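Local coordinates for esterase (Capnocytophaga ochracea, PDB 4W9R), which is of unknown function but probably belongs to the esterase family of the alpha/beta-hydrolase clan and assembles as two subunits, at residues I120-A125 against A219-G224; F141-S146 against D230-I235; M175-V180 against D187-F192; V210-S215 against I225-D230. All coordinates share one frame; numbering follows the deposited sequence.

Interaction 1. Residues I120-A125 against A219-G224; sequences IASEEA and AAKLQG
K221 meets the carboxylate of E123 in a salt bridge, with NZ 2.9 Å from OE2. The ammonium group comes in on the syn side of OE2, about 19° out of the carboxylate plane, while the bond from K221 NZ to E123 OE1, 3.3 Å, is weak. The two side chains cross at about a right angle, and the lysine stem lies against S122, its CD 3.8 Å from S122 CB. S122 works from the strand side: its OG donates to E123 OE1 over 2.6 Å, from above the carboxylate plane. A water completes the cluster, giving a proton to S122 OG and accepting one from K221 NZ at 2.7 Å. E123 sits where strand 116-122 turns into helix 123-128, with phi 57° and psi -130°, a backbone shape resembling the nucleophile elbow of alpha/beta hydrolases, although no catalytic role follows here. With an alanine here, K221 would probably lose its charged mate and S122 OG its acceptor, so that the ammonium tip would be freer to turn. Farther out, N148 donates to E123 OE2 from the neighbouring strand 143-149, N42 accepts the backbone N-H of S122, and Y56 of the second subunit packs on K221.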
loop_
_atom_site.group_PDB
_atom_site.type_symbol
_atom_site.label_atom_id
_atom_site.label_comp_id
_atom_site.label_asym_id
_atom_site.label_seq_id
_atom_site.Cartn_x
_atom_site.Cartn_y
_atom_site.Cartn_z
ATOM N N ILE B 120 -11.367 5.441 -8.200
ATOM C CA ILE B 120 -10.035 4.885 -8.392
ATOM C C ILE B 120 -10.080 3.776 -9.433
ATOM O O ILE B 120 -10.907 2.868 -9.348
ATOM C CB ILE B 120 -9.455 4.326 -7.079
ATOM C CG1 ILE B 120 -9.407 5.416 -6.008
ATOM C CG2 ILE B 120 -8.068 3.746 -7.311
ATOM C CD1 ILE B 120 -8.844 4.942 -4.686
ATOM N N ALA B 121 -9.192 3.856 -10.418
ATOM C CA ALA B 121 -9.154 2.860 -11.480
ATOM C C ALA B 121 -7.747 2.690 -12.038
ATOM O O ALA B 121 -6.890 3.558 -11.864
ATOM C CB ALA B 121 -10.121 3.239 -12.589
ATOM N N SER B 122 -7.514 1.566 -12.708
ATOM C CA SER B 122 -6.215 1.288 -13.305
ATOM C C SER B 122 -6.347 0.784 -14.741
ATOM O O SER B 122 -7.418 0.335 -15.153
ATOM C CB SER B 122 -5.443 0.270 -12.460
ATOM O OG SER B 122 -6.075 -0.997 -12.474
ATOM N N GLU B 123 -5.247 0.869 -15.489
ATOM C CA GLU B 123 -5.195 0.429 -16.886
ATOM C C GLU B 123 -6.247 1.127 -17.748
ATOM O O GLU B 123 -6.355 2.352 -17.729
ATOM C CB GLU B 123 -5.351 -1.092 -16.978
ATOM C CG GLU B 123 -4.115 -1.876 -16.541
ATOM C CD GLU B 123 -3.935 -1.918 -15.034
ATOM O OE1 GLU B 123 -4.871 -2.361 -14.334
ATOM O OE2 GLU B 123 -2.857 -1.511 -14.551
ATOM N N GLU B 124 -7.016 0.349 -18.504
ATOM C CA GLU B 124 -8.026 0.913 -19.395
ATOM C C GLU B 124 -9.075 1.705 -18.620
ATOM O O GLU B 124 -9.450 2.808 -19.017
ATOM C CB GLU B 124 -8.703 -0.187 -20.217
ATOM C CG GLU B 124 -7.814 -0.827 -21.277
ATOM C CD GLU B 124 -6.893 -1.890 -20.707
ATOM O OE1 GLU B 124 -7.054 -2.246 -19.520
ATOM O OE2 GLU B 124 -6.011 -2.372 -21.449
ATOM N N ALA B 125 -9.544 1.137 -17.513
ATOM C CA ALA B 125 -10.508 1.818 -16.657
ATOM C C ALA B 125 -9.902 3.088 -16.064
ATOM O O ALA B 125 -10.604 4.074 -15.834
ATOM C CB ALA B 125 -10.989 0.891 -15.553
ATOM N N ALA B 219 3.651 -2.589 -8.334
ATOM C CA ALA B 219 4.190 -1.988 -7.121
ATOM C C ALA B 219 3.954 -0.482 -7.121
ATOM O O ALA B 219 3.756 0.128 -6.071
ATOM C CB ALA B 219 5.671 -2.294 -6.987
ATOM N N ALA B 220 3.976 0.113 -8.309
ATOM C CA ALA B 220 3.757 1.547 -8.451
ATOM C C ALA B 220 2.303 1.913 -8.178
ATOM O O ALA B 220 2.018 2.973 -7.621
ATOM C CB ALA B 220 4.166 2.011 -9.837
ATOM N N LYS B 221 1.388 1.033 -8.572
ATOM C CA LYS B 221 -0.035 1.278 -8.365
ATOM C C LYS B 221 -0.382 1.306 -6.881
ATOM O O LYS B 221 -1.197 2.118 -6.445
ATOM C CB LYS B 221 -0.876 0.226 -9.088
ATOM C CG LYS B 221 -0.832 0.347 -10.602
ATOM C CD LYS B 221 -1.938 -0.455 -11.266
ATOM C CE LYS B 221 -1.685 -1.947 -11.170
ATOM N NZ LYS B 221 -2.727 -2.722 -11.898
ATOM N N LEU B 222 0.240 0.419 -6.107
ATOM C CA LEU B 222 0.032 0.396 -4.663
ATOM C C LEU B 222 0.493 1.704 -4.039
ATOM O O LEU B 222 -0.204 2.287 -3.209
ATOM C CB LEU B 222 0.774 -0.774 -4.017
ATOM C CG LEU B 222 0.249 -2.183 -4.282
ATOM C CD1 LEU B 222 1.066 -3.201 -3.503
ATOM C CD2 LEU B 222 -1.229 -2.297 -3.937
ATOM N N GLN B 223 1.671 2.160 -4.449
ATOM C CA GLN B 223 2.224 3.405 -3.936
ATOM C C GLN B 223 1.391 4.594 -4.401
ATOM O O GLN B 223 1.320 5.615 -3.719
ATOM C CB GLN B 223 3.679 3.565 -4.376
ATOM C CG GLN B 223 4.596 2.462 -3.870
ATOM C CD GLN B 223 6.024 2.629 -4.346
ATOM O OE1 GLN B 223 6.676 3.632 -4.054
ATOM N NE2 GLN B 223 6.517 1.645 -5.091
ATOM N N GLY B 224 0.756 4.447 -5.559
ATOM C CA GLY B 224 -0.105 5.484 -6.095
ATOM C C GLY B 224 -1.321 5.718 -5.221
ATOM O O GLY B 224 -1.698 6.860 -4.960
HETATM O O HOH W 1 -5.111 -3.202 -10.685
#

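Interaction 2. Residues F141-S146 against D230-I235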
loop_
_atom_site.group_PDB
_atom_site.type_symbol
_atom_site.label_atom_id
_atom_site.label_comp_id
_atom_site.label_asym_id
_atom_site.label_seq_id
_atom_site.Cartn_x
_atom_site.Cartn_y
_atom_site.Cartn_z
ATOM N N PHE B 141 -17.607 12.918 -9.640
ATOM C CA PHE B 141 -16.412 12.650 -8.858
ATOM C C PHE B 141 -15.550 13.896 -8.688
ATOM O O PHE B 141 -15.162 14.537 -9.663
ATOM C CB PHE B 141 -15.599 11.525 -9.502
ATOM C CG PHE B 141 -16.337 10.221 -9.582
ATOM C CD1 PHE B 141 -16.681 9.533 -8.429
ATOM C CD2 PHE B 141 -16.686 9.679 -10.808
ATOM C CE1 PHE B 141 -17.361 8.335 -8.497
ATOM C CE2 PHE B 141 -17.365 8.478 -10.882
ATOM C CZ PHE B 141 -17.702 7.806 -9.725
ATOM N N ASN B 142 -15.272 14.238 -7.435
ATOM C CA ASN B 142 -14.384 15.346 -7.112
ATOM C C ASN B 142 -12.953 14.859 -6.962
ATOM O O ASN B 142 -12.019 15.653 -6.844
ATOM C CB ASN B 142 -14.844 16.038 -5.832
ATOM C CG ASN B 142 -16.339 16.259 -5.804
ATOM O OD1 ASN B 142 -17.052 15.643 -5.013
ATOM N ND2 ASN B 142 -16.824 17.136 -6.675
HETATM N N MSE B 143 -12.798 13.539 -6.966
HETATM C CA MSE B 143 -11.495 12.907 -6.834
HETATM C C MSE B 143 -11.318 11.837 -7.902
HETATM O O MSE B 143 -12.110 10.898 -7.991
HETATM C CB MSE B 143 -11.331 12.299 -5.441
HETATM C CG MSE B 143 -9.966 11.676 -5.190
HETATM SE SE MSE B 143 -9.903 10.612 -3.552
HETATM C CE MSE B 143 -10.678 8.949 -4.213
ATOM N N ILE B 144 -10.285 11.987 -8.721
ATOM C CA ILE B 144 -9.997 11.015 -9.765
ATOM C C ILE B 144 -8.568 10.502 -9.637
ATOM O O ILE B 144 -7.609 11.271 -9.720
ATOM C CB ILE B 144 -10.204 11.612 -11.169
ATOM C CG1 ILE B 144 -11.644 12.103 -11.329
ATOM C CG2 ILE B 144 -9.866 10.586 -12.241
ATOM C CD1 ILE B 144 -11.935 12.724 -12.675
ATOM N N VAL B 145 -8.433 9.200 -9.412
ATOM C CA VAL B 145 -7.122 8.579 -9.316
ATOM C C VAL B 145 -6.918 7.600 -10.463
ATOM O O VAL B 145 -7.558 6.549 -10.519
ATOM C CB VAL B 145 -6.939 7.850 -7.973
ATOM C CG1 VAL B 145 -5.554 7.237 -7.889
ATOM C CG2 VAL B 145 -7.170 8.810 -6.816
ATOM N N SER B 146 -6.017 7.951 -11.375
ATOM C CA SER B 146 -5.741 7.125 -12.543
ATOM C C SER B 146 -4.387 6.440 -12.398
ATOM O O SER B 146 -3.343 7.088 -12.461
ATOM C CB SER B 146 -5.783 7.978 -13.813
ATOM O OG SER B 146 -5.547 7.194 -14.969
ATOM N N ASP B 230 -3.269 10.114 0.695
ATOM C CA ASP B 230 -2.532 10.952 1.630
ATOM C C ASP B 230 -2.719 12.435 1.327
ATOM O O ASP B 230 -3.000 13.229 2.223
ATOM C CB ASP B 230 -1.043 10.604 1.598
ATOM C CG ASP B 230 -0.229 11.440 2.566
ATOM O OD1 ASP B 230 -0.625 11.536 3.747
ATOM O OD2 ASP B 230 0.803 12.007 2.144
HETATM N N MSE B 231 -2.567 12.798 0.058
HETATM C CA MSE B 231 -2.604 14.199 -0.349
HETATM C C MSE B 231 -4.019 14.760 -0.440
HETATM O O MSE B 231 -4.256 15.917 -0.095
HETATM C CB MSE B 231 -1.897 14.371 -1.692
HETATM C CG MSE B 231 -0.398 14.150 -1.620
HETATM SE SE MSE B 231 0.444 14.248 -3.367
HETATM C CE MSE B 231 -0.532 12.804 -4.221
ATOM N N CYS B 232 -4.952 13.940 -0.908
ATOM C CA CYS B 232 -6.331 14.377 -1.090
ATOM C C CYS B 232 -6.996 14.708 0.244
ATOM O O CYS B 232 -7.692 15.716 0.372
ATOM C CB CYS B 232 -7.133 13.303 -1.828
ATOM S SG CYS B 232 -8.857 13.738 -2.144
ATOM N N PHE B 233 -6.773 13.850 1.234
ATOM C CA PHE B 233 -7.378 14.004 2.553
ATOM C C PHE B 233 -6.481 14.750 3.540
ATOM O O PHE B 233 -6.804 14.848 4.723
ATOM C CB PHE B 233 -7.754 12.636 3.117
ATOM C CG PHE B 233 -8.907 11.989 2.407
ATOM C CD1 PHE B 233 -8.690 11.117 1.354
ATOM C CD2 PHE B 233 -10.211 12.265 2.786
ATOM C CE1 PHE B 233 -9.751 10.525 0.696
ATOM C CE2 PHE B 233 -11.276 11.677 2.131
ATOM C CZ PHE B 233 -11.046 10.805 1.086
ATOM N N ASP B 234 -5.351 15.253 3.050
ATOM C CA ASP B 234 -4.316 15.863 3.888
ATOM C C ASP B 234 -4.826 16.934 4.859
ATOM O O ASP B 234 -4.293 17.080 5.960
ATOM C CB ASP B 234 -3.226 16.467 3.001
ATOM C CG ASP B 234 -2.057 17.004 3.800
ATOM O OD1 ASP B 234 -1.230 16.189 4.264
ATOM O OD2 ASP B 234 -1.961 18.239 3.963
ATOM N N ILE B 235 -5.851 17.677 4.455
ATOM C CA ILE B 235 -6.403 18.740 5.290
ATOM C C ILE B 235 -7.004 18.190 6.592
ATOM O O ILE B 235 -7.136 18.914 7.580
ATOM C CB ILE B 235 -7.480 19.550 4.523
ATOM C CG1 ILE B 235 -7.823 20.848 5.261
ATOM C CG2 ILE B 235 -8.727 18.711 4.283
ATOM C CD1 ILE B 235 -6.635 21.763 5.470
#
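The side chain of M143, a selenomethionine, starts anti to its backbone nitrogen (chi1 -177°) and stays extended at chi2, which carries SE to C232, while the bend at chi3 (82°) turns CE aside, away from SG. The thiol of C232 likewise leaves its backbone trans to N, so that the two heavy atoms meet between strand and helix. M143 SE lies 3.6 Å from C232 SG, and CG of M143 follows at 3.8 Å, so the thiol rests alongside the middle of the selenomethionine chain. The CE1 of F233 is 4.3 Å from M143 SE, and the centre of its ring lies 5.3 Å from SE; the line to the ring is oblique, 58° off the normal, a loose Met-aromatic contact. F233 is the residue at which the chain first departs from helical geometry, marking the end of helix 217-232. The whole contact is apolar and buried. Around it, F172 of strand 171-180 touches both M143 and C232, and L116 of strand 116-122 and L270 of helix 255-270 pack on F233, so this end of helix 217-232 lies between the central sheet and the helices that follow it.

Interaction 3. Residues M175-V180 against D187-F192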
loop_
_atom_site.group_PDB
_atom_site.type_symbol
_atom_site.label_atom_id
_atom_site.label_comp_id
_atom_site.label_asym_id
_atom_site.label_seq_id
_atom_site.Cartn_x
_atom_site.Cartn_y
_atom_site.Cartn_z
HETATM N N MSE B 175 -2.497 11.064 -11.259
HETATM C CA MSE B 175 -2.129 10.074 -12.261
HETATM C C MSE B 175 -0.731 9.525 -11.999
HETATM O O MSE B 175 0.202 10.281 -11.731
HETATM C CB MSE B 175 -2.205 10.670 -13.665
HETATM C CG MSE B 175 -1.618 9.773 -14.745
HETATM SE SE MSE B 175 -1.766 10.548 -16.525
HETATM C CE MSE B 175 -0.661 9.276 -17.505
ATOM N N ALA B 176 -0.595 8.207 -12.074
ATOM C CA ALA B 176 0.695 7.561 -11.864
ATOM C C ALA B 176 0.995 6.557 -12.970
ATOM O O ALA B 176 0.090 5.908 -13.495
ATOM C CB ALA B 176 0.731 6.879 -10.504
ATOM N N THR B 177 2.271 6.436 -13.321
ATOM C CA THR B 177 2.700 5.455 -14.310
ATOM C C THR B 177 4.081 4.899 -13.961
ATOM O O THR B 177 4.830 5.504 -13.194
ATOM C CB THR B 177 2.725 6.057 -15.730
ATOM O OG1 THR B 177 3.121 5.051 -16.671
ATOM C CG2 THR B 177 3.692 7.226 -15.800
ATOM N N ALA B 178 4.400 3.736 -14.519
ATOM C CA ALA B 178 5.677 3.075 -14.271
ATOM C C ALA B 178 6.227 2.529 -15.580
ATOM O O ALA B 178 5.465 2.066 -16.421
ATOM C CB ALA B 178 5.516 1.962 -13.250
ATOM N N ASP B 179 7.539 2.614 -15.770
ATOM C CA ASP B 179 8.142 2.227 -17.045
ATOM C C ASP B 179 8.654 0.786 -17.162
ATOM O O ASP B 179 8.980 0.350 -18.265
ATOM C CB ASP B 179 9.294 3.183 -17.374
ATOM C CG ASP B 179 10.438 3.084 -16.387
ATOM O OD1 ASP B 179 10.180 2.784 -15.202
ATOM O OD2 ASP B 179 11.597 3.304 -16.797
ATOM N N VAL B 180 8.713 0.028 -16.067
ATOM C CA VAL B 180 9.391 -1.266 -16.153
ATOM C C VAL B 180 8.492 -2.328 -16.776
ATOM O O VAL B 180 7.444 -2.685 -16.237
ATOM C CB VAL B 180 9.869 -1.755 -14.775
ATOM C CG1 VAL B 180 10.405 -3.174 -14.877
ATOM C CG2 VAL B 180 10.936 -0.824 -14.230
ATOM N N ASP B 187 5.070 5.021 -22.501
ATOM C CA ASP B 187 5.325 6.131 -23.412
ATOM C C ASP B 187 4.042 6.873 -23.763
ATOM O O ASP B 187 4.017 8.102 -23.786
ATOM C CB ASP B 187 6.008 5.637 -24.687
ATOM C CG ASP B 187 7.456 5.250 -24.460
ATOM O OD1 ASP B 187 8.074 5.785 -23.515
ATOM O OD2 ASP B 187 7.977 4.417 -25.232
ATOM N N LYS B 188 2.978 6.122 -24.029
ATOM C CA LYS B 188 1.691 6.722 -24.357
ATOM C C LYS B 188 1.155 7.530 -23.180
ATOM O O LYS B 188 0.523 8.569 -23.366
ATOM C CB LYS B 188 0.682 5.647 -24.772
ATOM C CG LYS B 188 1.012 4.974 -26.096
ATOM C CD LYS B 188 -0.151 4.143 -26.620
ATOM C CE LYS B 188 -0.509 3.017 -25.665
ATOM N NZ LYS B 188 -1.642 2.198 -26.182
ATOM N N ALA B 189 1.424 7.053 -21.969
ATOM C CA ALA B 189 0.993 7.741 -20.758
ATOM C C ALA B 189 1.673 9.101 -20.626
ATOM O O ALA B 189 1.025 10.100 -20.306
ATOM C CB ALA B 189 1.279 6.886 -19.533
ATOM N N ILE B 190 2.978 9.133 -20.875
ATOM C CA ILE B 190 3.744 10.371 -20.780
ATOM C C ILE B 190 3.320 11.371 -21.854
ATOM O O ILE B 190 3.139 12.555 -21.568
ATOM C CB ILE B 190 5.259 10.102 -20.892
ATOM C CG1 ILE B 190 5.796 9.577 -19.560
ATOM C CG2 ILE B 190 6.010 11.365 -21.286
ATOM C CD1 ILE B 190 7.301 9.552 -19.486
ATOM N N GLN B 191 3.156 10.886 -23.082
ATOM C CA GLN B 191 2.704 11.729 -24.185
ATOM C C GLN B 191 1.349 12.354 -23.872
ATOM O O GLN B 191 1.124 13.538 -24.134
ATOM C CB GLN B 191 2.620 10.925 -25.483
ATOM C CG GLN B 191 3.952 10.401 -25.987
ATOM C CD GLN B 191 3.799 9.516 -27.209
ATOM O OE1 GLN B 191 2.928 9.743 -28.049
ATOM N NE2 GLN B 191 4.643 8.494 -27.310
ATOM N N PHE B 192 0.451 11.550 -23.309
ATOM C CA PHE B 192 -0.876 12.021 -22.932
ATOM C C PHE B 192 -0.792 13.068 -21.828
ATOM O O PHE B 192 -1.457 14.103 -21.892
ATOM C CB PHE B 192 -1.754 10.849 -22.484
ATOM C CG PHE B 192 -3.038 11.267 -21.823
ATOM C CD1 PHE B 192 -4.120 11.686 -22.581
ATOM C CD2 PHE B 192 -3.166 11.234 -20.442
ATOM C CE1 PHE B 192 -5.302 12.071 -21.974
ATOM C CE2 PHE B 192 -4.347 11.618 -19.829
ATOM C CZ PHE B 192 -5.417 12.036 -20.597
#
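F192, whose ring M175 meets, is held in its helical turn by the bond from its backbone N to K188 O at 3.0 Å. A189 and F192, three residues apart on helix 183-196, both point toward strand 171-180. The segments run roughly antiparallel, at 142°, their axes approaching to 8.9 Å. The selenomethionine M175 spans from the strand to the helix. Fully extended beyond CG, it carries its terminal methyl to A189, M175 CE lying 3.7 Å from A189 CB and, in van der Waals contact, 3.4 Å from A189 O. M175 SE is 4.2 Å from F192 CD2, at the ring edge and near its plane, which makes this an edge-on Met-aromatic contact. Two residues farther along the strand, T177 turns OG1 trans to its backbone N (chi1 -179°) and sets that hydroxyl 3.9 Å from A189 CB. The contact closes the first half of a beta-alpha-beta unit that ends in strand 205-213, where F209 touches M175 and T177; F127 packs edge-to-face with the F192 ring. Across the contact itself the attraction is mainly dispersion, with one selenoether edge contact to an aromatic ring, and the small alanine lets the strand side chains come near the helix backbone.

Interaction 4. Residues V210-S215 against I225-D230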
loop_
_atom_site.group_PDB
_atom_site.type_symbol
_atom_site.label_atom_id
_atom_site.label_comp_id
_atom_site.label_asym_id
_atom_site.label_seq_id
_atom_site.Cartn_x
_atom_site.Cartn_y
_atom_site.Cartn_z
ATOM N N VAL B 210 2.602 11.565 -10.865
ATOM C CA VAL B 210 3.802 10.933 -10.339
ATOM C C VAL B 210 4.321 9.871 -11.300
ATOM O O VAL B 210 3.635 8.894 -11.596
ATOM C CB VAL B 210 3.548 10.298 -8.961
ATOM C CG1 VAL B 210 4.814 9.642 -8.440
ATOM C CG2 VAL B 210 3.049 11.348 -7.985
ATOM N N ASP B 211 5.537 10.075 -11.788
ATOM C CA ASP B 211 6.175 9.112 -12.671
ATOM C C ASP B 211 7.101 8.207 -11.869
ATOM O O ASP B 211 8.113 8.660 -11.335
ATOM C CB ASP B 211 6.953 9.834 -13.777
ATOM C CG ASP B 211 7.714 8.881 -14.678
ATOM O OD1 ASP B 211 7.324 7.698 -14.767
ATOM O OD2 ASP B 211 8.700 9.317 -15.308
ATOM N N PHE B 212 6.761 6.924 -11.794
ATOM C CA PHE B 212 7.609 5.982 -11.077
ATOM C C PHE B 212 8.589 5.367 -12.059
ATOM O O PHE B 212 8.209 4.564 -12.910
ATOM C CB PHE B 212 6.777 4.882 -10.410
ATOM C CG PHE B 212 5.866 5.376 -9.322
ATOM C CD1 PHE B 212 4.585 5.812 -9.617
ATOM C CD2 PHE B 212 6.283 5.384 -8.002
ATOM C CE1 PHE B 212 3.742 6.257 -8.615
ATOM C CE2 PHE B 212 5.446 5.829 -6.997
ATOM C CZ PHE B 212 4.173 6.266 -7.303
ATOM N N LYS B 213 9.858 5.723 -11.918
ATOM C CA LYS B 213 10.866 5.283 -12.867
ATOM C C LYS B 213 11.739 4.214 -12.229
ATOM O O LYS B 213 12.213 4.374 -11.105
ATOM C CB LYS B 213 11.710 6.467 -13.344
ATOM C CG LYS B 213 12.554 6.170 -14.573
ATOM C CD LYS B 213 13.179 7.437 -15.135
ATOM C CE LYS B 213 12.114 8.435 -15.561
ATOM N NZ LYS B 213 12.704 9.684 -16.119
ATOM N N GLY B 214 11.935 3.116 -12.951
ATOM C CA GLY B 214 12.676 1.986 -12.428
ATOM C C GLY B 214 11.814 1.162 -11.494
ATOM O O GLY B 214 12.319 0.350 -10.718
ATOM N N SER B 215 10.505 1.374 -11.570
ATOM C CA SER B 215 9.561 0.660 -10.722
ATOM C C SER B 215 8.634 -0.237 -11.532
ATOM O O SER B 215 8.202 0.129 -12.626
ATOM C CB SER B 215 8.733 1.647 -9.899
ATOM O OG SER B 215 7.748 0.969 -9.137
ATOM N N ILE B 225 -1.933 4.629 -4.766
ATOM C CA ILE B 225 -3.081 4.708 -3.870
ATOM C C ILE B 225 -2.698 5.377 -2.557
ATOM O O ILE B 225 -3.414 6.245 -2.058
ATOM C CB ILE B 225 -3.664 3.316 -3.572
ATOM C CG1 ILE B 225 -4.084 2.627 -4.870
ATOM C CG2 ILE B 225 -4.844 3.418 -2.618
ATOM C CD1 ILE B 225 -4.583 1.214 -4.677
ATOM N N ALA B 226 -1.557 4.969 -2.007
ATOM C CA ALA B 226 -1.075 5.509 -0.742
ATOM C C ALA B 226 -0.848 7.014 -0.829
ATOM O O ALA B 226 -1.259 7.766 0.054
ATOM C CB ALA B 226 0.205 4.805 -0.324
ATOM N N GLN B 227 -0.202 7.449 -1.907
ATOM C CA GLN B 227 0.074 8.865 -2.113
ATOM C C GLN B 227 -1.201 9.664 -2.359
ATOM O O GLN B 227 -1.389 10.733 -1.779
ATOM C CB GLN B 227 1.039 9.055 -3.285
ATOM C CG GLN B 227 2.454 8.581 -3.004
ATOM C CD GLN B 227 3.408 8.887 -4.140
ATOM O OE1 GLN B 227 3.032 9.513 -5.134
ATOM N NE2 GLN B 227 4.653 8.449 -3.999
ATOM N N ALA B 228 -2.072 9.139 -3.217
ATOM C CA ALA B 228 -3.293 9.841 -3.601
ATOM C C ALA B 228 -4.192 10.104 -2.398
ATOM O O ALA B 228 -4.661 11.224 -2.198
ATOM C CB ALA B 228 -4.044 9.054 -4.661
ATOM N N LEU B 229 -4.423 9.068 -1.597
ATOM C CA LEU B 229 -5.232 9.200 -0.390
ATOM C C LEU B 229 -4.595 10.159 0.608
ATOM O O LEU B 229 -5.288 10.919 1.282
ATOM C CB LEU B 229 -5.441 7.836 0.268
ATOM C CG LEU B 229 -6.265 6.814 -0.513
ATOM C CD1 LEU B 229 -6.266 5.483 0.215
ATOM C CD2 LEU B 229 -7.684 7.319 -0.724
ATOM N N ASP B 230 -3.269 10.114 0.695
ATOM C CA ASP B 230 -2.532 10.952 1.630
ATOM C C ASP B 230 -2.719 12.435 1.327
ATOM O O ASP B 230 -3.000 13.229 2.223
ATOM C CB ASP B 230 -1.043 10.604 1.598
ATOM C CG ASP B 230 -0.229 11.440 2.566
ATOM O OD1 ASP B 230 -0.625 11.536 3.747
ATOM O OD2 ASP B 230 0.803 12.007 2.144
#
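Strand 205-213, an outermost strand of the central sheet within this chain, meets helix 217-232 where V210 and F212 lie against the amide of Q227. The glutamine chain, extended beyond CG, and the F212 side chain come from opposite directions, the amide meeting the ring obliquely with the planes 33° apart. Q227 OE1 rests against the isopropyl group of V210, 3.4 Å from CG2 and 3.8 Å from CG1, whereas Q227 NE2 comes to 4.0 Å from F212 CZ. V210 also braces the ring from one face, CG1 standing 3.5 Å above its plane toward the rim, so valine and phenylalanine make one apolar surface for the amide. The strand comes last in the beta-alpha-beta unit that starts at strand 171-180, and the chain turns a corner at G214. The polar atoms of Q227 look elsewhere for bonds: Y174 OH is hydrogen-bonded to OE1, and NE2 donates to OE1 of Q223 of the second subunit. Replacement by alanine would probably deprive Y174 and that Q223 of their partner and open a gap beside V210 and F212. A220 and Q223 of the same chain also touch the F212 ring.

In the fold
Three of the four contacts place helix 217-232 against the central sheet, interaction 1 near its start, interaction 4 midway and interaction 2 at its end, whereas interaction 3 ties strand 171-180 to helix 183-196. Interactions 1, 2 and 3 are buried, but differ in chemistry: charge and water in interaction 1, apolar selenium and aromatic groups in interactions 2 and 3. Interaction 4, at the surface, sets a polar amide on apolar side chains and continues into the second subunit, which interaction 1 also reaches. Neighbouring strands join them: S146 O to A176 N links interactions 2 and 3, and T177 O to F212 N links interactions 3 and 4.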